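Local structure of ferritin like protein (Caulobacter vibrioides, 3HL1) at residues 33-38 with 247-252; 91-96 with 127-132; 119-124 with 142-147; 264-269 with 305-310. The protein is of unknown function but belongs to the ferritin-like superfamily of helical bundle proteins and may bind metal, as its relatives commonly do. All blocks are in the same frame, centred on the assembly; numbering follows the deposited sequence.

Contact 1. Residues 33-38 with 247-252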
loop_
_atom_site.group_PDB
_atom_site.type_symbol
_atom_site.label_atom_id
_atom_site.label_comp_id
_atom_site.label_asym_id
_atom_site.label_seq_id
_atom_site.Cartn_x
_atom_site.Cartn_y
_atom_site.Cartn_z
ATOM N N LEU A 33 -9.690 3.778 8.888
ATOM C CA LEU A 33 -9.243 4.765 9.872
ATOM C C LEU A 33 -10.299 5.802 10.186
ATOM O O LEU A 33 -10.690 5.998 11.313
ATOM C CB LEU A 33 -7.987 5.500 9.369
ATOM C CG LEU A 33 -7.317 6.511 10.260
ATOM C CD1 LEU A 33 -6.863 5.826 11.632
ATOM C CD2 LEU A 33 -6.181 7.281 9.516
ATOM N N TYR A 34 -10.752 6.494 9.166
ATOM C CA TYR A 34 -11.652 7.630 9.382
ATOM C C TYR A 34 -13.058 7.223 9.770
ATOM O O TYR A 34 -13.803 8.059 10.295
ATOM C CB TYR A 34 -11.644 8.571 8.168
ATOM C CG TYR A 34 -10.406 9.423 8.125
ATOM C CD1 TYR A 34 -10.196 10.414 9.070
ATOM C CD2 TYR A 34 -9.386 9.173 7.201
ATOM C CE1 TYR A 34 -9.044 11.180 9.070
ATOM C CE2 TYR A 34 -8.224 9.929 7.206
ATOM C CZ TYR A 34 -8.071 10.940 8.130
ATOM O OH TYR A 34 -6.943 11.702 8.132
ATOM N N SER A 35 -13.380 5.935 9.619
ATOM C CA SER A 35 -14.644 5.397 10.159
ATOM C C SER A 35 -14.718 5.403 11.677
ATOM O O SER A 35 -15.815 5.416 12.211
ATOM C CB SER A 35 -14.970 3.980 9.689
ATOM O OG SER A 35 -14.225 3.015 10.434
ATOM N N ILE A 36 -13.570 5.411 12.349
ATOM C CA ILE A 36 -13.497 5.332 13.767
ATOM C C ILE A 36 -13.795 6.711 14.316
ATOM O O ILE A 36 -13.069 7.651 14.058
ATOM C CB ILE A 36 -12.137 4.866 14.277
ATOM C CG1 ILE A 36 -11.818 3.502 13.635
ATOM C CG2 ILE A 36 -12.170 4.750 15.808
ATOM C CD1 ILE A 36 -10.330 3.019 13.791
ATOM N N LYS A 37 -14.869 6.814 15.086
ATOM C CA LYS A 37 -15.339 8.120 15.536
ATOM C C LYS A 37 -14.341 8.827 16.446
ATOM O O LYS A 37 -14.116 10.041 16.322
ATOM C CB LYS A 37 -16.698 7.984 16.240
ATOM C CG LYS A 37 -17.840 7.572 15.369
ATOM C CD LYS A 37 -19.179 7.591 16.160
ATOM C CE LYS A 37 -20.362 7.134 15.321
ATOM N NZ LYS A 37 -21.668 7.278 16.078
ATOM N N ASP A 38 -13.765 8.067 17.369
ATOM C CA ASP A 38 -12.835 8.604 18.352
ATOM C C ASP A 38 -11.351 8.395 17.970
ATOM O O ASP A 38 -10.807 7.296 18.073
ATOM C CB ASP A 38 -13.174 8.046 19.736
ATOM C CG ASP A 38 -12.294 8.603 20.842
ATOM O OD1 ASP A 38 -11.446 9.481 20.591
ATOM O OD2 ASP A 38 -12.479 8.141 21.989
ATOM N N PRO A 247 -14.021 0.366 19.007
ATOM C CA PRO A 247 -14.594 1.698 19.153
ATOM C C PRO A 247 -15.788 1.886 18.215
ATOM O O PRO A 247 -15.913 1.174 17.203
ATOM C CB PRO A 247 -13.434 2.626 18.751
ATOM C CG PRO A 247 -12.595 1.806 17.815
ATOM C CD PRO A 247 -12.694 0.398 18.362
ATOM N N GLY A 248 -16.617 2.880 18.519
ATOM C CA GLY A 248 -17.761 3.223 17.666
ATOM C C GLY A 248 -17.289 3.715 16.302
ATOM O O GLY A 248 -16.243 4.372 16.213
ATOM N N VAL A 249 -18.027 3.341 15.269
ATOM C CA VAL A 249 -17.717 3.733 13.906
ATOM C C VAL A 249 -18.905 4.451 13.263
ATOM O O VAL A 249 -20.078 4.234 13.631
ATOM C CB VAL A 249 -17.312 2.532 13.033
ATOM C CG1 VAL A 249 -16.108 1.786 13.697
ATOM C CG2 VAL A 249 -18.497 1.608 12.804
ATOM N N TYR A 250 -18.600 5.323 12.309
ATOM C CA TYR A 250 -19.610 5.924 11.516
ATOM C C TYR A 250 -20.271 4.857 10.679
ATOM O O TYR A 250 -19.701 3.830 10.338
ATOM C CB TYR A 250 -19.065 6.999 10.582
ATOM C CG TYR A 250 -18.491 8.151 11.284
ATOM C CD1 TYR A 250 -19.324 9.103 11.888
ATOM C CD2 TYR A 250 -17.110 8.307 11.384
ATOM C CE1 TYR A 250 -18.782 10.208 12.581
ATOM C CE2 TYR A 250 -16.570 9.379 12.084
ATOM C CZ TYR A 250 -17.420 10.319 12.685
ATOM O OH TYR A 250 -16.833 11.383 13.346
ATOM N N THR A 251 -21.518 5.131 10.377
ATOM C CA THR A 251 -22.331 4.283 9.557
ATOM C C THR A 251 -22.428 4.949 8.171
ATOM O O THR A 251 -22.422 6.178 8.040
ATOM C CB THR A 251 -23.711 4.115 10.267
ATOM O OG1 THR A 251 -24.402 3.021 9.684
ATOM C CG2 THR A 251 -24.505 5.385 10.132
ATOM N N GLY A 252 -22.460 4.153 7.114
ATOM C CA GLY A 252 -22.561 4.723 5.791
ATOM C C GLY A 252 -23.001 3.740 4.776
ATOM O O GLY A 252 -22.878 2.539 4.986
HETATM O O HOH W 1 -14.273 11.272 13.968
HETATM O O HOH W 2 -14.895 5.638 18.083
#
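The carbonyl oxygen of Gly248 is held by two hydrogen bonds, one from protein and one from water. The amide of Lys37 reaches Gly248 O at 3.0 Å, almost straight (171°) and in the plane of the carbonyl; water 2 donates to it at 2.6 Å while accepting from Asp38 N, so the turn beyond the helix end is tied in as well. Two residues back, Ser35 O takes the amide of Tyr250 at 2.8 Å, again in the carbonyl plane, and the CA of Val249 closes in on the same oxygen at 3.1 Å in a CA-H...O contact. Lys37 then runs out extended across the phenol: its CG stands over the centre of the Tyr250 ring, 3.8 Å from the centroid, a CH-pi contact, and its CE passes on to Val249 O. The phenol is fixed at its rim too, where water 1 lies in the ring plane and bridges Tyr250 OH to Lys37 O. Next to the bridge, Ile36 CG2 meets Pro247 CG at 3.6 Å. Ser35 OG, 4.0 Å from Val249 CG1, has its hydrogen bonds elsewhere, with Val32 O and Leu110 N. The two backbone bonds flank Ile36 and Val249 as a non-hydrogen-bonded antiparallel pair: a single isolated beta bridge, here joining the C-terminal end of helix 8-35 to an extended loop in an otherwise helical fold.

Contact 2. Residues 91-96 with 127-132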
loop_
_atom_site.group_PDB
_atom_site.type_symbol
_atom_site.label_atom_id
_atom_site.label_comp_id
_atom_site.label_asym_id
_atom_site.label_seq_id
_atom_site.Cartn_x
_atom_site.Cartn_y
_atom_site.Cartn_z
ATOM N N LEU A 91 -2.495 -19.838 -2.901
ATOM C CA LEU A 91 -1.136 -20.354 -2.994
ATOM C C LEU A 91 -0.574 -20.816 -1.645
ATOM O O LEU A 91 0.442 -21.498 -1.587
ATOM C CB LEU A 91 -0.198 -19.326 -3.621
ATOM C CG LEU A 91 -0.506 -18.891 -5.056
ATOM C CD1 LEU A 91 0.372 -17.756 -5.469
ATOM C CD2 LEU A 91 -0.303 -20.086 -6.006
ATOM N N ASP A 92 -1.201 -20.396 -0.560
ATOM C CA ASP A 92 -0.651 -20.584 0.764
ATOM C C ASP A 92 -1.281 -21.797 1.445
ATOM O O ASP A 92 -2.425 -22.123 1.195
ATOM C CB ASP A 92 -0.947 -19.339 1.619
ATOM C CG ASP A 92 -0.369 -18.071 1.041
ATOM O OD1 ASP A 92 0.679 -18.188 0.369
ATOM O OD2 ASP A 92 -0.956 -16.977 1.247
ATOM N N THR A 93 -0.537 -22.404 2.356
ATOM C CA THR A 93 -1.013 -23.566 3.112
ATOM C C THR A 93 -0.687 -23.354 4.610
ATOM O O THR A 93 0.473 -23.146 4.986
ATOM C CB THR A 93 -0.364 -24.837 2.548
ATOM O OG1 THR A 93 1.051 -24.701 2.644
ATOM C CG2 THR A 93 -0.725 -25.053 1.026
ATOM N N PRO A 94 -1.721 -23.254 5.459
ATOM C CA PRO A 94 -3.158 -23.245 5.119
ATOM C C PRO A 94 -3.511 -21.939 4.396
ATOM O O PRO A 94 -2.752 -20.962 4.490
ATOM C CB PRO A 94 -3.848 -23.320 6.491
ATOM C CG PRO A 94 -2.897 -22.629 7.419
ATOM C CD PRO A 94 -1.502 -23.017 6.902
ATOM N N ASN A 95 -4.597 -21.952 3.625
ATOM C CA ASN A 95 -5.095 -20.752 2.999
ATOM C C ASN A 95 -5.520 -19.847 4.151
ATOM O O ASN A 95 -6.359 -20.230 4.960
ATOM C CB ASN A 95 -6.249 -21.071 2.069
ATOM C CG ASN A 95 -6.704 -19.896 1.294
ATOM O OD1 ASN A 95 -6.563 -18.741 1.728
ATOM N ND2 ASN A 95 -7.249 -20.164 0.107
ATOM N N PRO A 96 -4.882 -18.675 4.279
ATOM C CA PRO A 96 -5.225 -17.855 5.466
ATOM C C PRO A 96 -6.624 -17.279 5.406
ATOM O O PRO A 96 -7.072 -16.761 6.413
ATOM C CB PRO A 96 -4.176 -16.713 5.433
ATOM C CG PRO A 96 -3.754 -16.604 3.978
ATOM C CD PRO A 96 -3.832 -18.058 3.459
ATOM N N ARG A 127 4.544 -17.831 7.246
ATOM C CA ARG A 127 3.339 -18.633 7.513
ATOM C C ARG A 127 2.738 -19.292 6.264
ATOM O O ARG A 127 1.971 -20.231 6.368
ATOM C CB ARG A 127 2.327 -17.743 8.215
ATOM C CG ARG A 127 2.879 -17.286 9.538
ATOM C CD ARG A 127 2.168 -16.142 10.061
ATOM N NE ARG A 127 0.992 -16.517 10.815
ATOM C CZ ARG A 127 0.886 -16.490 12.136
ATOM N NH1 ARG A 127 -0.279 -16.823 12.677
ATOM N NH2 ARG A 127 1.910 -16.128 12.911
ATOM N N THR A 128 3.093 -18.803 5.071
ATOM C CA THR A 128 2.529 -19.329 3.811
ATOM C C THR A 128 3.001 -20.763 3.494
ATOM O O THR A 128 2.366 -21.496 2.733
ATOM C CB THR A 128 2.864 -18.400 2.627
ATOM O OG1 THR A 128 4.290 -18.359 2.387
ATOM C CG2 THR A 128 2.321 -17.007 2.899
ATOM N N GLN A 129 4.124 -21.145 4.083
ATOM C CA GLN A 129 4.747 -22.441 3.822
ATOM C C GLN A 129 4.929 -22.677 2.326
ATOM O O GLN A 129 4.508 -23.692 1.795
ATOM C CB GLN A 129 3.938 -23.573 4.424
ATOM C CG GLN A 129 3.728 -23.462 5.902
ATOM C CD GLN A 129 3.309 -24.785 6.484
ATOM O OE1 GLN A 129 4.114 -25.718 6.540
ATOM N NE2 GLN A 129 2.046 -24.887 6.909
ATOM N N ARG A 130 5.483 -21.699 1.625
ATOM C CA ARG A 130 5.823 -21.944 0.241
ATOM C C ARG A 130 7.176 -21.420 -0.123
ATOM O O ARG A 130 7.669 -20.465 0.459
ATOM C CB ARG A 130 4.746 -21.454 -0.731
ATOM C CG ARG A 130 4.427 -20.003 -0.751
ATOM C CD ARG A 130 3.325 -19.747 -1.763
ATOM N NE ARG A 130 3.781 -19.237 -3.064
ATOM C CZ ARG A 130 3.643 -19.834 -4.251
ATOM N NH1 ARG A 130 3.096 -21.037 -4.389
ATOM N NH2 ARG A 130 4.075 -19.211 -5.329
ATOM N N GLU A 131 7.788 -22.118 -1.068
ATOM C CA GLU A 131 8.994 -21.646 -1.719
ATOM C C GLU A 131 8.604 -20.466 -2.632
ATOM O O GLU A 131 7.689 -20.611 -3.435
ATOM C CB GLU A 131 9.634 -22.785 -2.532
ATOM C CG GLU A 131 10.574 -23.654 -1.710
ATOM C CD GLU A 131 11.770 -22.854 -1.224
ATOM O OE1 GLU A 131 12.447 -22.229 -2.068
ATOM O OE2 GLU A 131 12.018 -22.831 -0.004
ATOM N N PRO A 132 9.290 -19.305 -2.498
ATOM C CA PRO A 132 8.991 -18.155 -3.346
ATOM C C PRO A 132 9.132 -18.527 -4.797
ATOM O O PRO A 132 10.097 -19.233 -5.154
ATOM C CB PRO A 132 10.057 -17.133 -2.950
ATOM C CG PRO A 132 10.451 -17.535 -1.557
ATOM C CD PRO A 132 10.366 -18.998 -1.530
HETATM O O HOH W 3 2.040 -23.292 0.567
HETATM O O HOH W 4 -0.378 -19.925 5.450
#
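Two connecting loops of the helical fold meet here, one on each side of helix 112-121 in the chain, and the first carries a cis peptide bond before Pro94. Their backbones are joined by one direct bond: Thr93 N gives its hydrogen to Thr128 O at 3.1 Å, straight at the hydrogen (173°) but approaching from above the carbonyl plane. The next carbonyl, Thr93 O, is reached by Gln129 NE2 at 3.0 Å, a weak, bent bond. Gln129 has left-handed backbone angles, and its extended side chain crosses Thr93 at about a right angle. Two waters extend the seam: water 3 links Thr93 OG1 to Gln129 O, and water 4 donates to both Pro94 O and Arg127 O. Beside the backbone bond, Asp92 is pressed against the aliphatic side of Thr128, with Asp92 OD1 only 3.1 Å from Thr128 CB and 3.2 Å from its CG2; the hydroxyl of Thr128 turns instead to Glu125 O. Arg130 starts in the crowded position between N and carbonyl carbon (chi1 62°) and bends at chi3, so that Leu91 CB lies over one guanidinium face, 3.6 Å above its plane, toward the rim. Arg130 CD packs on Leu91 O. The guanidinium NE forms a salt bridge with Glu146, so the second loop is tied to helix 144-157, while Pro96 of the first leans on Tyr123, just beyond helix 112-121.

Contact 3. Residues 119-124 with 142-147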
loop_
_atom_site.group_PDB
_atom_site.type_symbol
_atom_site.label_atom_id
_atom_site.label_comp_id
_atom_site.label_asym_id
_atom_site.label_seq_id
_atom_site.Cartn_x
_atom_site.Cartn_y
_atom_site.Cartn_z
ATOM N N CYS A 119 -5.375 -8.025 8.039
ATOM C CA CYS A 119 -4.518 -9.124 8.517
ATOM C C CYS A 119 -4.020 -9.971 7.346
ATOM O O CYS A 119 -2.836 -10.315 7.266
ATOM C CB CYS A 119 -5.238 -10.020 9.531
ATOM S SG CYS A 119 -5.527 -9.252 11.147
ATOM N N LEU A 120 -4.909 -10.256 6.412
ATOM C CA LEU A 120 -4.574 -10.991 5.187
ATOM C C LEU A 120 -3.554 -10.259 4.317
ATOM O O LEU A 120 -2.583 -10.856 3.853
ATOM C CB LEU A 120 -5.853 -11.220 4.386
ATOM C CG LEU A 120 -6.735 -12.370 4.838
ATOM C CD1 LEU A 120 -8.092 -12.244 4.202
ATOM C CD2 LEU A 120 -6.082 -13.675 4.448
ATOM N N ILE A 121 -3.755 -8.977 4.115
ATOM C CA ILE A 121 -2.829 -8.180 3.276
ATOM C C ILE A 121 -1.415 -8.268 3.818
ATOM O O ILE A 121 -0.478 -8.384 3.051
ATOM C CB ILE A 121 -3.259 -6.713 3.209
ATOM C CG1 ILE A 121 -4.482 -6.545 2.327
ATOM C CG2 ILE A 121 -2.151 -5.820 2.650
ATOM C CD1 ILE A 121 -5.282 -5.274 2.732
ATOM N N GLU A 122 -1.277 -8.160 5.133
ATOM C CA GLU A 122 0.009 -8.163 5.781
ATOM C C GLU A 122 0.469 -9.547 6.253
ATOM O O GLU A 122 1.428 -9.656 7.014
ATOM C CB GLU A 122 -0.021 -7.208 6.993
ATOM C CG GLU A 122 -0.491 -5.756 6.698
ATOM C CD GLU A 122 0.576 -4.866 6.043
ATOM O OE1 GLU A 122 1.697 -5.353 5.678
ATOM O OE2 GLU A 122 0.291 -3.653 5.890
ATOM N N TYR A 123 -0.207 -10.587 5.801
ATOM C CA TYR A 123 0.090 -11.957 6.205
ATOM C C TYR A 123 1.564 -12.285 5.936
ATOM O O TYR A 123 2.034 -12.096 4.793
ATOM C CB TYR A 123 -0.777 -12.932 5.423
ATOM C CG TYR A 123 -0.774 -14.338 5.960
ATOM C CD1 TYR A 123 -1.248 -14.618 7.249
ATOM C CD2 TYR A 123 -0.361 -15.399 5.162
ATOM C CE1 TYR A 123 -1.271 -15.893 7.712
ATOM C CE2 TYR A 123 -0.395 -16.688 5.636
ATOM C CZ TYR A 123 -0.846 -16.909 6.923
ATOM O OH TYR A 123 -0.931 -18.180 7.404
ATOM N N PRO A 124 2.298 -12.765 6.968
ATOM C CA PRO A 124 3.745 -12.972 6.835
ATOM C C PRO A 124 4.126 -14.127 5.916
ATOM O O PRO A 124 3.519 -15.183 5.921
ATOM C CB PRO A 124 4.193 -13.284 8.285
ATOM C CG PRO A 124 3.107 -12.774 9.140
ATOM C CD PRO A 124 1.868 -13.047 8.352
ATOM N N GLY A 142 1.795 -15.443 -2.752
ATOM C CA GLY A 142 1.048 -15.809 -1.552
ATOM C C GLY A 142 1.081 -14.797 -0.426
ATOM O O GLY A 142 0.338 -14.908 0.530
ATOM N N SER A 143 1.973 -13.812 -0.547
ATOM C CA SER A 143 2.181 -12.773 0.473
ATOM C C SER A 143 2.964 -11.616 -0.150
ATOM O O SER A 143 3.597 -11.795 -1.172
ATOM C CB SER A 143 3.027 -13.318 1.635
ATOM O OG SER A 143 4.316 -13.796 1.197
ATOM N N ILE A 144 2.973 -10.474 0.525
ATOM C CA ILE A 144 3.735 -9.324 0.093
ATOM C C ILE A 144 5.208 -9.624 0.183
ATOM O O ILE A 144 5.965 -9.260 -0.705
ATOM C CB ILE A 144 3.396 -8.060 0.936
ATOM C CG1 ILE A 144 1.967 -7.634 0.638
ATOM C CG2 ILE A 144 4.388 -6.958 0.625
ATOM C CD1 ILE A 144 1.487 -6.416 1.483
ATOM N N GLY A 145 5.605 -10.326 1.232
ATOM C CA GLY A 145 6.954 -10.715 1.442
ATOM C C GLY A 145 7.494 -11.547 0.317
ATOM O O GLY A 145 8.660 -11.359 -0.089
ATOM N N GLU A 146 6.676 -12.468 -0.194
ATOM C CA GLU A 146 7.110 -13.284 -1.324
ATOM C C GLU A 146 7.302 -12.437 -2.586
ATOM O O GLU A 146 8.233 -12.638 -3.399
ATOM C CB GLU A 146 6.091 -14.381 -1.631
ATOM C CG GLU A 146 6.581 -15.344 -2.726
ATOM C CD GLU A 146 5.514 -16.303 -3.272
ATOM O OE1 GLU A 146 4.458 -16.459 -2.632
ATOM O OE2 GLU A 146 5.762 -16.918 -4.351
ATOM N N PHE A 147 6.367 -11.538 -2.817
ATOM C CA PHE A 147 6.499 -10.570 -3.931
ATOM C C PHE A 147 7.880 -9.876 -3.826
ATOM O O PHE A 147 8.647 -9.826 -4.805
ATOM C CB PHE A 147 5.375 -9.531 -3.849
ATOM C CG PHE A 147 5.194 -8.679 -5.134
ATOM C CD1 PHE A 147 6.270 -8.197 -5.849
ATOM C CD2 PHE A 147 3.937 -8.381 -5.592
ATOM C CE1 PHE A 147 6.093 -7.459 -7.011
ATOM C CE2 PHE A 147 3.764 -7.642 -6.757
ATOM C CZ PHE A 147 4.854 -7.205 -7.464
HETATM O O HOH W 5 1.173 -10.635 2.723
HETATM O O HOH W 6 4.253 -10.446 3.901
#
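Direct contact is confined to a few atoms. Ile144 comes in alongside Ile121, the two side chains pointing the same way: CD1 of Ile144 touches CG2 of Ile121 at 3.9 Å and lies 3.2 Å from Ile121 O, close for a methyl against a carbonyl. Ser143 CB rests on Tyr123 O at 3.5 Å. No protein hydrogen bond crosses between the segments; two waters do that work. Water 5 accepts from Ile144 N at 2.8 Å and sits within donating distance of Ile121 O and Tyr123 O, while water 6 accepts from Gly145 N and faces Tyr123 O as well. With further acceptors nearby, these waters have fewer protons than claims on them. The carbonyls where helix 112-121 gives out thus look through water at the first amides of helix 144-157, an arrangement in which the two helix ends would polarise the waters in the same sense. The next layer sets that helix start in place. Ser143 is its N-cap, with OG in the crowded position (chi1 59°), where it accepts from Glu146 N at 3.0 Å. Glu146 OE1 in turn takes Gly142 N at 2.9 Å, met from above the carboxylate plane, and also pairs with Arg130. Glu122, the first residue off its helix, points its carboxylate to His233, Tyr29 and an unidentified ligand, probably from the crystallisation liquor. Around this, helix 8-35 covers Ile121 through Trp24, Thr25 and Tyr29 and Ile144 through Leu21, while helix 233-242 packs Phe234 and Phe237 against Glu122.

Contact 4. Residues 264-269 with 305-310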
loop_
_atom_site.group_PDB
_atom_site.type_symbol
_atom_site.label_atom_id
_atom_site.label_comp_id
_atom_site.label_asym_id
_atom_site.label_seq_id
_atom_site.Cartn_x
_atom_site.Cartn_y
_atom_site.Cartn_z
ATOM N N GLU A 264 -22.122 14.086 -3.064
ATOM C CA GLU A 264 -21.247 15.199 -3.356
ATOM C C GLU A 264 -19.968 15.150 -2.566
ATOM O O GLU A 264 -18.922 15.524 -3.091
ATOM C CB GLU A 264 -21.968 16.524 -3.131
ATOM C CG GLU A 264 -23.125 16.719 -4.106
ATOM C CD GLU A 264 -23.849 18.009 -3.953
ATOM O OE1 GLU A 264 -23.445 18.821 -3.113
ATOM O OE2 GLU A 264 -24.883 18.193 -4.646
ATOM N N ALA A 265 -20.011 14.608 -1.351
ATOM C CA ALA A 265 -18.804 14.335 -0.560
ATOM C C ALA A 265 -17.924 13.289 -1.255
ATOM O O ALA A 265 -16.688 13.458 -1.360
ATOM C CB ALA A 265 -19.187 13.902 0.910
ATOM N N GLN A 266 -18.533 12.208 -1.727
ATOM C CA GLN A 266 -17.826 11.257 -2.547
ATOM C C GLN A 266 -17.210 11.902 -3.767
ATOM O O GLN A 266 -16.092 11.585 -4.128
ATOM C CB GLN A 266 -18.739 10.091 -2.956
ATOM C CG GLN A 266 -19.118 9.190 -1.826
ATOM C CD GLN A 266 -20.106 8.092 -2.229
ATOM O OE1 GLN A 266 -20.887 8.239 -3.179
ATOM N NE2 GLN A 266 -20.025 6.958 -1.547
ATOM N N ALA A 267 -17.972 12.743 -4.469
ATOM C CA ALA A 267 -17.465 13.326 -5.693
ATOM C C ALA A 267 -16.242 14.173 -5.406
ATOM O O ALA A 267 -15.301 14.174 -6.189
ATOM C CB ALA A 267 -18.499 14.139 -6.396
ATOM N N ARG A 268 -16.283 14.921 -4.301
ATOM C CA ARG A 268 -15.134 15.738 -3.913
ATOM C C ARG A 268 -13.887 14.880 -3.625
ATOM O O ARG A 268 -12.767 15.211 -4.044
ATOM C CB ARG A 268 -15.513 16.629 -2.762
ATOM C CG ARG A 268 -14.356 17.174 -2.062
ATOM C CD ARG A 268 -14.740 18.067 -0.947
ATOM N NE ARG A 268 -13.504 18.730 -0.594
ATOM C CZ ARG A 268 -13.164 19.969 -0.918
ATOM N NH1 ARG A 268 -14.019 20.791 -1.551
ATOM N NH2 ARG A 268 -11.954 20.399 -0.549
ATOM N N LEU A 269 -14.080 13.766 -2.947
ATOM C CA LEU A 269 -13.008 12.844 -2.690
ATOM C C LEU A 269 -12.416 12.237 -3.962
ATOM O O LEU A 269 -11.225 12.177 -4.093
ATOM C CB LEU A 269 -13.459 11.734 -1.724
ATOM C CG LEU A 269 -12.502 10.549 -1.431
ATOM C CD1 LEU A 269 -11.130 11.151 -0.950
ATOM C CD2 LEU A 269 -13.126 9.652 -0.398
ATOM N N LEU A 305 -13.124 11.747 5.930
ATOM C CA LEU A 305 -13.933 11.902 7.153
ATOM C C LEU A 305 -15.298 12.499 6.842
ATOM O O LEU A 305 -16.323 12.115 7.400
ATOM C CB LEU A 305 -13.229 12.789 8.160
ATOM C CG LEU A 305 -13.937 13.088 9.475
ATOM C CD1 LEU A 305 -14.311 11.814 10.198
ATOM C CD2 LEU A 305 -13.023 13.937 10.329
ATOM N N SER A 306 -15.316 13.437 5.923
ATOM C CA SER A 306 -16.557 14.120 5.620
ATOM C C SER A 306 -17.570 13.160 4.976
ATOM O O SER A 306 -18.754 13.195 5.323
ATOM C CB SER A 306 -16.296 15.371 4.785
ATOM O OG SER A 306 -17.505 15.747 4.182
ATOM N N CYS A 307 -17.119 12.228 4.139
ATOM C CA CYS A 307 -17.987 11.162 3.625
ATOM C C CYS A 307 -18.647 10.383 4.735
ATOM O O CYS A 307 -19.870 10.262 4.782
ATOM C CB CYS A 307 -17.224 10.193 2.721
ATOM S SG CYS A 307 -16.710 10.876 1.128
ATOM N N TRP A 308 -17.845 9.862 5.665
ATOM C CA TRP A 308 -18.372 9.113 6.783
ATOM C C TRP A 308 -19.360 9.888 7.644
ATOM O O TRP A 308 -20.431 9.361 8.013
ATOM C CB TRP A 308 -17.226 8.618 7.670
ATOM C CG TRP A 308 -16.554 7.394 7.175
ATOM C CD1 TRP A 308 -15.234 7.254 6.952
ATOM C CD2 TRP A 308 -17.147 6.128 6.937
ATOM N NE1 TRP A 308 -14.943 5.952 6.598
ATOM C CE2 TRP A 308 -16.111 5.248 6.554
ATOM C CE3 TRP A 308 -18.454 5.640 6.986
ATOM C CZ2 TRP A 308 -16.342 3.927 6.230
ATOM C CZ3 TRP A 308 -18.686 4.300 6.679
ATOM C CH2 TRP A 308 -17.645 3.462 6.303
ATOM N N LYS A 309 -18.999 11.117 7.993
ATOM C CA LYS A 309 -19.899 11.956 8.741
ATOM C C LYS A 309 -21.249 12.175 8.041
ATOM O O LYS A 309 -22.257 12.336 8.725
ATOM C CB LYS A 309 -19.261 13.295 9.012
ATOM C CG LYS A 309 -18.244 13.271 10.150
ATOM C CD LYS A 309 -17.563 14.633 10.222
ATOM C CE LYS A 309 -17.280 15.144 11.582
ATOM N NZ LYS A 309 -17.163 14.125 12.647
ATOM N N LEU A 310 -21.260 12.210 6.713
ATOM C CA LEU A 310 -22.492 12.337 5.933
ATOM C C LEU A 310 -23.200 11.026 5.637
ATOM O O LEU A 310 -24.208 11.022 4.948
ATOM C CB LEU A 310 -22.256 13.140 4.644
ATOM C CG LEU A 310 -21.874 14.593 4.893
ATOM C CD1 LEU A 310 -21.203 15.274 3.731
ATOM C CD2 LEU A 310 -23.071 15.428 5.424
#
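Cys307 holds SG anti to its carbonyl carbon, beside its own backbone N (chi1 -70°), and this sends the sulphur toward the facing helix. Leu269 has CG anti to the backbone N (chi1 174°), which brings its CD2 up to the same sulphur, 4.1 Å from Cys307 SG. SG lies against the peptide link between Ala265 and Gln266, 3.6 Å from Ala265 O and as far from Gln266 N, so the thiol packs on backbone as much as on side chains. The methyl of Ala265 sits between two partners: its CB is 3.9 Å from Cys307 SG and 3.7 Å from Leu310 CD1. Leu310, which has just left the helix, reaches it with CG beside its backbone N. Ser306 OG only grazes the same methyl. No hydrogen bond crosses between the segments; the interface is van der Waals contact, made by an alanine and a cysteine where the CA atoms come closest, 5.3 Å from Ala265 to Cys307. Polar ends find partners outside the two segments: the buried amide of Gln266 donates through NE2 to Val313 O and Thr254 O, tying in the C-terminal tail and the preceding loop, and Arg268 NE pairs with Asp303, one turn earlier in the opposing helix, counted from Cys307. On the other side of helix 292-309, Trp308 turns back to Thr31 of helix 8-35. With axes 8.8 Å apart and running at 167°, the segments belong to an antiparallel helical hairpin, helices 261-283 and 292-309, laid against the rest of the helical fold.

The four contacts form two neighbouring pairs. Contacts 1 and 4, centres 14 Å apart, meet at the C-terminal end of helix 292-309, which contact 4 uses directly and contact 1 packs against: Tyr250 OH lies 2.8 Å from Lys309 NZ, a weak hydrogen bond, and Trp308 packs on Tyr34, Ser35 and Tyr250. Contacts 2 and 3, centres 10 Å apart, alternate along the chain and are joined by the salt bridge Arg130 NE to Glu146 OE1 at 2.9 Å. Contacts 2 and 4 lie on opposite sides of the chain's centre, about 39 Å between centres. Contact 3 borders the unidentified ligand, about 3 Å from the Glu122 side chain; it probably came from the crystallisation liquor, though it may mark a pocket.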